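Local coordinates for protein LST4 (PDB 4ZY8) that probably takes part in amino acid uptake and in protein trafficking from the Golgi to the plasma membrane, represented here by its longin domain, at residues F11-I15 against H44-L50; I15-L19 against T137-P141. One frame throughout, in Å; residues are numbered along the deposited sequence.

Interaction 1 of 2, residues F11-I15 against H44-L50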
loop_
_atom_site.group_PDB
_atom_site.type_symbol
_atom_site.label_atom_id
_atom_site.label_comp_id
_atom_site.label_asym_id
_atom_site.label_seq_id
_atom_site.Cartn_x
_atom_site.Cartn_y
_atom_site.Cartn_z
ATOM N N PHE A 11 -2.262 5.707 -11.474
ATOM C CA PHE A 11 -1.729 5.157 -10.239
ATOM C C PHE A 11 -1.314 3.698 -10.368
ATOM O O PHE A 11 -1.766 2.989 -11.224
ATOM C CB PHE A 11 -2.699 5.327 -9.066
ATOM C CG PHE A 11 -3.865 4.409 -9.102
ATOM C CD1 PHE A 11 -4.933 4.689 -9.874
ATOM C CD2 PHE A 11 -3.877 3.266 -8.371
ATOM C CE1 PHE A 11 -6.001 3.853 -9.915
ATOM C CE2 PHE A 11 -4.945 2.425 -8.399
ATOM C CZ PHE A 11 -6.004 2.709 -9.185
ATOM N N ARG A 12 -0.449 3.266 -9.480
ATOM C CA ARG A 12 -0.119 1.860 -9.383
ATOM C C ARG A 12 -0.275 1.407 -7.934
ATOM O O ARG A 12 0.353 1.959 -7.026
ATOM C CB ARG A 12 1.302 1.610 -9.891
ATOM C CG ARG A 12 1.755 0.161 -9.817
ATOM C CD ARG A 12 3.189 -0.004 -10.340
ATOM N NE ARG A 12 3.628 -1.399 -10.267
ATOM C CZ ARG A 12 4.871 -1.809 -10.514
ATOM N NH1 ARG A 12 5.808 -0.932 -10.836
ATOM N NH2 ARG A 12 5.179 -3.097 -10.427
ATOM N N LEU A 13 -1.105 0.392 -7.724
ATOM C CA LEU A 13 -1.361 -0.111 -6.382
ATOM C C LEU A 13 -0.675 -1.458 -6.192
ATOM O O LEU A 13 -0.932 -2.407 -6.944
ATOM C CB LEU A 13 -2.874 -0.249 -6.143
ATOM C CG LEU A 13 -3.331 -0.905 -4.836
ATOM C CD1 LEU A 13 -2.952 -0.037 -3.612
ATOM C CD2 LEU A 13 -4.827 -1.215 -4.843
ATOM N N ILE A 14 0.196 -1.561 -5.217
ATOM C CA ILE A 14 0.801 -2.810 -4.853
ATOM C C ILE A 14 0.443 -3.256 -3.452
ATOM O O ILE A 14 0.677 -2.556 -2.530
ATOM C CB ILE A 14 2.310 -2.700 -4.942
ATOM C CG1 ILE A 14 2.693 -2.241 -6.314
ATOM C CG2 ILE A 14 2.960 -4.024 -4.687
ATOM C CD1 ILE A 14 3.468 -0.966 -6.269
ATOM N N ILE A 15 -0.112 -4.444 -3.309
ATOM C CA ILE A 15 -0.296 -5.035 -1.993
ATOM C C ILE A 15 0.748 -6.133 -1.898
ATOM O O ILE A 15 0.786 -7.019 -2.745
ATOM C CB ILE A 15 -1.716 -5.593 -1.798
ATOM C CG1 ILE A 15 -2.756 -4.478 -1.974
ATOM C CG2 ILE A 15 -1.849 -6.262 -0.430
ATOM C CD1 ILE A 15 -4.185 -4.993 -1.963
ATOM N N HIS A 44 5.526 0.056 -14.875
ATOM C CA HIS A 44 6.339 1.237 -14.680
ATOM C C HIS A 44 7.722 0.811 -14.238
ATOM O O HIS A 44 8.499 0.237 -14.976
ATOM C CB HIS A 44 5.709 2.160 -13.601
ATOM C CG HIS A 44 5.712 3.631 -13.949
ATOM N ND1 HIS A 44 6.833 4.425 -13.851
ATOM C CD2 HIS A 44 4.718 4.450 -14.378
ATOM C CE1 HIS A 44 6.537 5.657 -14.226
ATOM N NE2 HIS A 44 5.256 5.702 -14.544
ATOM N N ILE A 45 7.967 1.095 -12.979
ATOM C CA ILE A 45 9.212 0.912 -12.272
ATOM C C ILE A 45 9.366 -0.518 -11.790
ATOM O O ILE A 45 8.399 -1.162 -11.467
ATOM C CB ILE A 45 9.285 1.838 -11.088
ATOM C CG1 ILE A 45 10.542 1.612 -10.305
ATOM C CG2 ILE A 45 8.149 1.556 -10.166
ATOM C CD1 ILE A 45 10.623 2.518 -9.119
ATOM N N PRO A 46 10.607 -0.995 -11.796
ATOM C CA PRO A 46 10.917 -2.392 -11.484
ATOM C C PRO A 46 10.382 -2.826 -10.128
ATOM O O PRO A 46 10.355 -2.035 -9.185
ATOM C CB PRO A 46 12.447 -2.412 -11.472
ATOM C CG PRO A 46 12.831 -1.024 -11.091
ATOM C CD PRO A 46 11.796 -0.129 -11.710
ATOM N N LEU A 47 9.961 -4.082 -10.042
ATOM C CA LEU A 47 9.477 -4.625 -8.817
ATOM C C LEU A 47 10.508 -4.772 -7.756
ATOM O O LEU A 47 10.190 -4.739 -6.612
ATOM C CB LEU A 47 8.853 -5.961 -9.089
ATOM C CG LEU A 47 7.982 -6.429 -7.958
ATOM C CD1 LEU A 47 6.615 -5.783 -8.042
ATOM C CD2 LEU A 47 7.861 -7.931 -8.051
ATOM N N ASN A 48 11.755 -4.942 -8.125
ATOM C CA ASN A 48 12.799 -5.106 -7.130
ATOM C C ASN A 48 13.208 -3.805 -6.484
ATOM O O ASN A 48 13.665 -3.781 -5.372
ATOM C CB ASN A 48 14.011 -5.765 -7.747
ATOM C CG ASN A 48 13.916 -7.260 -7.744
ATOM O OD1 ASN A 48 13.693 -7.872 -6.723
ATOM N ND2 ASN A 48 14.090 -7.851 -8.898
ATOM N N GLU A 49 13.051 -2.724 -7.212
ATOM C CA GLU A 49 13.337 -1.400 -6.687
ATOM C C GLU A 49 12.215 -1.019 -5.723
ATOM O O GLU A 49 12.463 -0.380 -4.702
ATOM C CB GLU A 49 13.489 -0.383 -7.817
ATOM C CG GLU A 49 13.780 1.037 -7.364
ATOM C CD GLU A 49 13.974 1.983 -8.543
ATOM O OE1 GLU A 49 14.148 1.479 -9.672
ATOM O OE2 GLU A 49 13.955 3.219 -8.343
ATOM N N LEU A 50 10.983 -1.417 -6.044
ATOM C CA LEU A 50 9.851 -1.113 -5.164
ATOM C C LEU A 50 9.910 -1.868 -3.848
ATOM O O LEU A 50 9.691 -1.261 -2.809
ATOM C CB LEU A 50 8.526 -1.385 -5.876
ATOM C CG LEU A 50 8.218 -0.274 -6.883
ATOM C CD1 LEU A 50 6.999 -0.588 -7.694
ATOM C CD2 LEU A 50 8.017 1.052 -6.159
#
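R12 and I14 look from strand 12-17 onto the turn into helix 47-55, their CA atoms 8.4 Å from CA of H44 and 9.2 Å from CA of L50 respectively, spacings too wide for strand pairing and bridged by side chains. This is the face of the longin sheet that carries helix 47-55; F11, L13 and I15 point to the other face, where they touch helix 150-166. The main element of the contact is the guanidinium of R12. With CG anti to the backbone N (chi1 179°) and the chain stretched out as far as NE, the group is delivered to the loop just ahead of the helix. There NH1 donates to the backbone O of I45 over 2.7 Å at an N-H...O angle of 159°. The acceptor lies in the guanidinium plane, and the donor sits in the carbonyl plane on a lone pair, a geometry that, with the D33 bridge at NH2, helps hold the guanidinium in its rotation. One guanidinium face is roofed by L50, whose CD1 stands 3.4 Å from R12 NH1 and nearer the rim than the middle. L47 crosses the arginine at about a right angle, its CD1 3.9 Å from R12 NH2. That same NH2 forms a salt bridge with D33 of the adjacent strand 29-35, so the head group ties strand, neighbouring strand and helix entrance together. A leucine in its place would remove the guanidinium and would probably leave the D33 carboxylate without this charge partner and the I45 carbonyl without this donor. P46, at the N-cap position, follows the gripped carbonyl directly, and its own O accepts from the L50 N. Beside the arginine, the apolar part of the contact is made by I14, whose CD1 meets L50 CD1 at 3.8 Å.

Interaction 2 of 2, residues I15-L19 against T137-P141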
loop_
_atom_site.group_PDB
_atom_site.type_symbol
_atom_site.label_atom_id
_atom_site.label_comp_id
_atom_site.label_asym_id
_atom_site.label_seq_id
_atom_site.Cartn_x
_atom_site.Cartn_y
_atom_site.Cartn_z
ATOM N N ILE A 15 -0.112 -4.444 -3.309
ATOM C CA ILE A 15 -0.296 -5.035 -1.993
ATOM C C ILE A 15 0.748 -6.133 -1.898
ATOM O O ILE A 15 0.786 -7.019 -2.745
ATOM C CB ILE A 15 -1.716 -5.593 -1.798
ATOM C CG1 ILE A 15 -2.756 -4.478 -1.974
ATOM C CG2 ILE A 15 -1.849 -6.262 -0.430
ATOM C CD1 ILE A 15 -4.185 -4.993 -1.963
ATOM N N SER A 16 1.609 -6.062 -0.888
ATOM C CA SER A 16 2.662 -7.059 -0.734
ATOM C C SER A 16 2.847 -7.408 0.724
ATOM O O SER A 16 2.348 -6.687 1.612
ATOM C CB SER A 16 3.977 -6.557 -1.328
ATOM O OG SER A 16 4.384 -5.314 -0.761
ATOM N N GLN A 17 3.561 -8.507 0.982
ATOM C CA GLN A 17 3.896 -8.875 2.362
ATOM C C GLN A 17 5.227 -9.628 2.556
ATOM O O GLN A 17 5.740 -10.237 1.616
ATOM C CB GLN A 17 2.735 -9.688 2.939
ATOM C CG GLN A 17 2.524 -11.027 2.303
ATOM C CD GLN A 17 1.465 -11.845 3.024
ATOM O OE1 GLN A 17 0.496 -12.292 2.414
ATOM N NE2 GLN A 17 1.659 -12.065 4.321
ATOM N N GLU A 18 5.781 -9.555 3.774
ATOM C CA GLU A 18 6.972 -10.325 4.157
ATOM C C GLU A 18 6.635 -11.759 4.517
ATOM O O GLU A 18 5.529 -12.044 4.974
ATOM C CB GLU A 18 7.693 -9.693 5.350
ATOM C CG GLU A 18 8.414 -8.380 5.083
ATOM C CD GLU A 18 9.038 -7.806 6.356
ATOM O OE1 GLU A 18 8.464 -8.010 7.458
ATOM O OE2 GLU A 18 10.102 -7.152 6.251
ATOM N N LEU A 19 7.559 -12.657 4.261
ATOM C CA LEU A 19 7.452 -14.020 4.715
ATOM C C LEU A 19 8.680 -14.214 5.539
ATOM O O LEU A 19 9.524 -13.360 5.569
ATOM C CB LEU A 19 7.514 -14.975 3.548
ATOM C CG LEU A 19 6.459 -15.111 2.470
ATOM C CD1 LEU A 19 5.473 -13.992 2.441
ATOM C CD2 LEU A 19 7.148 -15.206 1.138
ATOM N N THR A 137 -4.957 -17.765 8.913
ATOM C CA THR A 137 -3.669 -17.851 8.245
ATOM C C THR A 137 -2.861 -16.584 8.439
ATOM O O THR A 137 -3.387 -15.563 8.891
ATOM C CB THR A 137 -3.820 -18.109 6.743
ATOM O OG1 THR A 137 -2.525 -18.065 6.132
ATOM C CG2 THR A 137 -4.689 -17.034 6.112
ATOM N N GLN A 138 -1.599 -16.622 8.062
ATOM C CA GLN A 138 -0.793 -15.423 8.096
ATOM C C GLN A 138 -0.528 -14.904 6.713
ATOM O O GLN A 138 0.202 -13.964 6.526
ATOM C CB GLN A 138 0.541 -15.640 8.788
ATOM C CG GLN A 138 1.475 -16.604 8.121
ATOM C CD GLN A 138 2.772 -16.753 8.881
ATOM O OE1 GLN A 138 2.849 -16.439 10.059
ATOM N NE2 GLN A 138 3.795 -17.237 8.205
ATOM N N PHE A 139 -1.130 -15.523 5.732
ATOM C CA PHE A 139 -0.841 -15.177 4.359
ATOM C C PHE A 139 -1.989 -14.849 3.430
ATOM O O PHE A 139 -2.959 -15.548 3.348
ATOM C CB PHE A 139 0.040 -16.262 3.761
ATOM C CG PHE A 139 1.295 -16.461 4.522
ATOM C CD1 PHE A 139 2.191 -15.437 4.646
ATOM C CD2 PHE A 139 1.543 -17.630 5.176
ATOM C CE1 PHE A 139 3.344 -15.583 5.370
ATOM C CE2 PHE A 139 2.695 -17.783 5.902
ATOM C CZ PHE A 139 3.596 -16.754 6.002
ATOM N N LEU A 140 -1.816 -13.757 2.711
ATOM C CA LEU A 140 -2.741 -13.358 1.668
ATOM C C LEU A 140 -2.525 -14.282 0.474
ATOM O O LEU A 140 -1.415 -14.761 0.262
ATOM C CB LEU A 140 -2.495 -11.891 1.276
ATOM C CG LEU A 140 -2.811 -10.874 2.380
ATOM C CD1 LEU A 140 -2.299 -9.452 2.047
ATOM C CD2 LEU A 140 -4.312 -10.876 2.662
ATOM N N PRO A 141 -3.566 -14.497 -0.337
ATOM C CA PRO A 141 -3.403 -15.309 -1.548
ATOM C C PRO A 141 -2.559 -14.561 -2.583
ATOM O O PRO A 141 -2.599 -13.342 -2.581
ATOM C CB PRO A 141 -4.843 -15.500 -2.029
ATOM C CG PRO A 141 -5.560 -14.290 -1.524
ATOM C CD PRO A 141 -4.941 -13.985 -0.191
#
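The side-chain amide of Q17 bonds to the backbone of Q138 and L140 much as a neighbouring strand would, using both its ends on a segment that is itself neither helix nor strand. Its OE1 accepts from L140 N at 2.8 Å (N-H...O angle 154°), the donor lying in the carbonyl plane on a lone pair. Its NE2 donates to Q138 O across a longer 3.3 Å, with an angle of 158°, and that oxygen lies close to the amide plane. Two bonds in opposite senses hold the carboxamide against flipping, since exchanging O and N would set acceptor against acceptor and donor against donor. Q17 reaches this place with CG between its backbone N and carbonyl carbon (chi1 67°) and the rest of the chain extended. The contact joins the end of strand 12-17, an inner strand of the antiparallel longin sheet, between 29-35 and 95-103, to the loop between helices 114-134 and 150-166. That loop is shaped locally by an ST turn in which T137 OG1 takes the N-H of F139 at 2.9 Å. At the NE2 end of the amide F139 turns a ring edge to Q17, CD1 standing 3.4 Å from NE2, while one face of the ring lies over CB of Q138. L19 comes in obliquely, its CD1 4.0 Å from F139 CE1, and L94 also touches this ring. L140 closes in on the other end of the amide, with CB 3.2 Å from Q17 OE1. Its side chain continues into an apolar cluster with V31, I96 and Y131. There I15 crosses it at about a right angle, and I15 CG2 approaches L140 CD1 to 4.1 Å.

Interactions 1 and 2 are read from the same strand, 12-17, and lie about 17 Å apart between centres. They meet in sequence at I15, whose side chain takes part only in interaction 2. The parity of the strand explains the division: R12 and I14 face helix 47-55, whereas I15 and Q17 face the loop that leads from helix 114-134 towards helix 150-166. Each contact centres on one long polar side chain binding backbone groups, but the chemistry differs: a guanidinium that only donates in interaction 1, a carboxamide that both donates and accepts in interaction 2. The segments make no other touch with one another.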